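SusD superfamily protein (Bacteroides fragilis NCTC 9343, PDB 3NQP) probably binds glycans at the outer membrane, as a SusD-family protein thought to help capture sugars for uptake. Local coordinates at residues 204-208 with 235-239. Numbering follows the deposited sequence.
Sequences ECLMG and HLESV
A buried carboxylate bridges two side chains one turn apart on the facing helix. Glu204 OE1 accepts a hydrogen bond from His235 ND1 at 2.6 Å, and Glu204 OE2 accepts one from Ser238 OG at 2.7 Å. Glu204 takes chi1 m, chi2 near -147° and chi3 near 89°; with His235 at m (chi2 near -70°) and Ser238 at t, the two donors meet the two carboxylate oxygens. Selenomethionine Met207 (m, t, p) lays its SE over the His235 ring face, 3.7 Å from the centroid.

Both segments are regular alpha-helix. Their axes approach to 8.3 Å and cross at -144°, so the helices run roughly antiparallel. Glu204 CA lies 5.2 Å from His235 CA, and Gly208 CA 5.5 Å from Leu236 CA. A CB on Gly208 would clash with Leu236 CG, which sits 3.8 Å from Gly208 CA. Val239 CG2 packs 3.6 Å from Glu204 CB and 3.9 Å from Cys205 SG.

This joins helices 200-216 and 228-241 as an antiparallel helical hairpin, consistent with the TPR-like SusD fold. Met207 also touches helix 163-181, while Leu236 reaches helix 382-396.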
loop_
_atom_site.group_PDB
_atom_site.type_symbol
_atom_site.label_atom_id
_atom_site.label_comp_id
_atom_site.label_asym_id
_atom_site.label_seq_id
_atom_site.Cartn_x
_atom_site.Cartn_y
_atom_site.Cartn_z
ATOM N N GLU A 204 -5.463 4.705 -14.331
ATOM C CA GLU A 204 -4.604 3.823 -15.140
ATOM C C GLU A 204 -3.695 2.936 -14.241
ATOM O O GLU A 204 -3.490 1.771 -14.548
ATOM C CB GLU A 204 -3.773 4.610 -16.140
ATOM C CG GLU A 204 -4.603 5.214 -17.253
ATOM C CD GLU A 204 -3.883 5.287 -18.560
ATOM O OE1 GLU A 204 -3.981 4.301 -19.317
ATOM O OE2 GLU A 204 -3.199 6.290 -18.806
ATOM N N CYS A 205 -3.161 3.497 -13.149
ATOM C CA CYS A 205 -2.407 2.715 -12.180
ATOM C C CYS A 205 -3.254 1.586 -11.572
ATOM O O CYS A 205 -2.845 0.436 -11.513
ATOM C CB CYS A 205 -1.902 3.582 -11.030
ATOM S SG CYS A 205 -0.480 4.605 -11.521
ATOM N N LEU A 206 -4.417 1.955 -11.086
ATOM C CA LEU A 206 -5.371 1.001 -10.582
ATOM C C LEU A 206 -5.689 -0.049 -11.630
ATOM O O LEU A 206 -5.794 -1.236 -11.292
ATOM C CB LEU A 206 -6.646 1.695 -10.078
ATOM C CG LEU A 206 -7.681 0.840 -9.363
ATOM C CD1 LEU A 206 -7.070 0.017 -8.228
ATOM C CD2 LEU A 206 -8.778 1.775 -8.818
HETATM N N MSE A 207 -5.838 0.326 -12.892
HETATM C CA MSE A 207 -6.127 -0.704 -13.908
HETATM C C MSE A 207 -4.937 -1.635 -14.048
HETATM O O MSE A 207 -5.091 -2.833 -14.188
HETATM C CB MSE A 207 -6.529 -0.122 -15.276
HETATM C CG MSE A 207 -7.797 0.671 -15.245
HETATM SE SE MSE A 207 -8.273 1.408 -16.956
HETATM C CE MSE A 207 -8.991 -0.206 -17.674
ATOM N N GLY A 208 -3.723 -1.082 -13.984
ATOM C CA GLY A 208 -2.537 -1.913 -14.000
ATOM C C GLY A 208 -2.531 -2.896 -12.843
ATOM O O GLY A 208 -2.175 -4.057 -13.022
ATOM N N HIS A 235 -1.808 0.061 -19.766
ATOM C CA HIS A 235 -2.146 1.158 -18.869
ATOM C C HIS A 235 -0.927 1.591 -18.082
ATOM O O HIS A 235 -0.700 2.792 -17.901
ATOM C CB HIS A 235 -3.368 0.798 -17.998
ATOM C CG HIS A 235 -4.650 0.836 -18.775
ATOM N ND1 HIS A 235 -5.195 2.028 -19.210
ATOM C CD2 HIS A 235 -5.419 -0.151 -19.306
ATOM C CE1 HIS A 235 -6.275 1.772 -19.944
ATOM N NE2 HIS A 235 -6.432 0.459 -20.021
ATOM N N LEU A 236 -0.091 0.641 -17.665
ATOM C CA LEU A 236 1.114 1.036 -16.915
ATOM C C LEU A 236 2.107 1.780 -17.808
ATOM O O LEU A 236 2.760 2.723 -17.358
ATOM C CB LEU A 236 1.763 -0.194 -16.252
ATOM C CG LEU A 236 0.873 -0.790 -15.154
ATOM C CD1 LEU A 236 1.175 -2.250 -14.957
ATOM C CD2 LEU A 236 0.991 0.010 -13.818
ATOM N N GLU A 237 2.244 1.346 -19.070
ATOM C CA GLU A 237 3.147 2.041 -19.993
ATOM C C GLU A 237 2.606 3.414 -20.299
ATOM O O GLU A 237 3.371 4.332 -20.531
ATOM C CB GLU A 237 3.385 1.257 -21.318
ATOM C CG GLU A 237 4.216 0.026 -21.041
ATOM C CD GLU A 237 4.636 -0.769 -22.229
ATOM O OE1 GLU A 237 3.911 -0.759 -23.236
ATOM O OE2 GLU A 237 5.678 -1.448 -22.095
ATOM N N SER A 238 1.295 3.547 -20.318
ATOM C CA SER A 238 0.679 4.883 -20.510
ATOM C C SER A 238 1.063 5.829 -19.375
ATOM O O SER A 238 1.402 7.019 -19.602
ATOM C CB SER A 238 -0.849 4.763 -20.573
ATOM O OG SER A 238 -1.459 6.031 -20.797
ATOM N N VAL A 239 1.005 5.298 -18.151
ATOM C CA VAL A 239 1.460 6.047 -16.995
ATOM C C VAL A 239 2.906 6.482 -17.157
ATOM O O VAL A 239 3.216 7.651 -16.891
ATOM C CB VAL A 239 1.219 5.300 -15.659
ATOM C CG1 VAL A 239 1.846 6.092 -14.476
ATOM C CG2 VAL A 239 -0.315 5.051 -15.432
#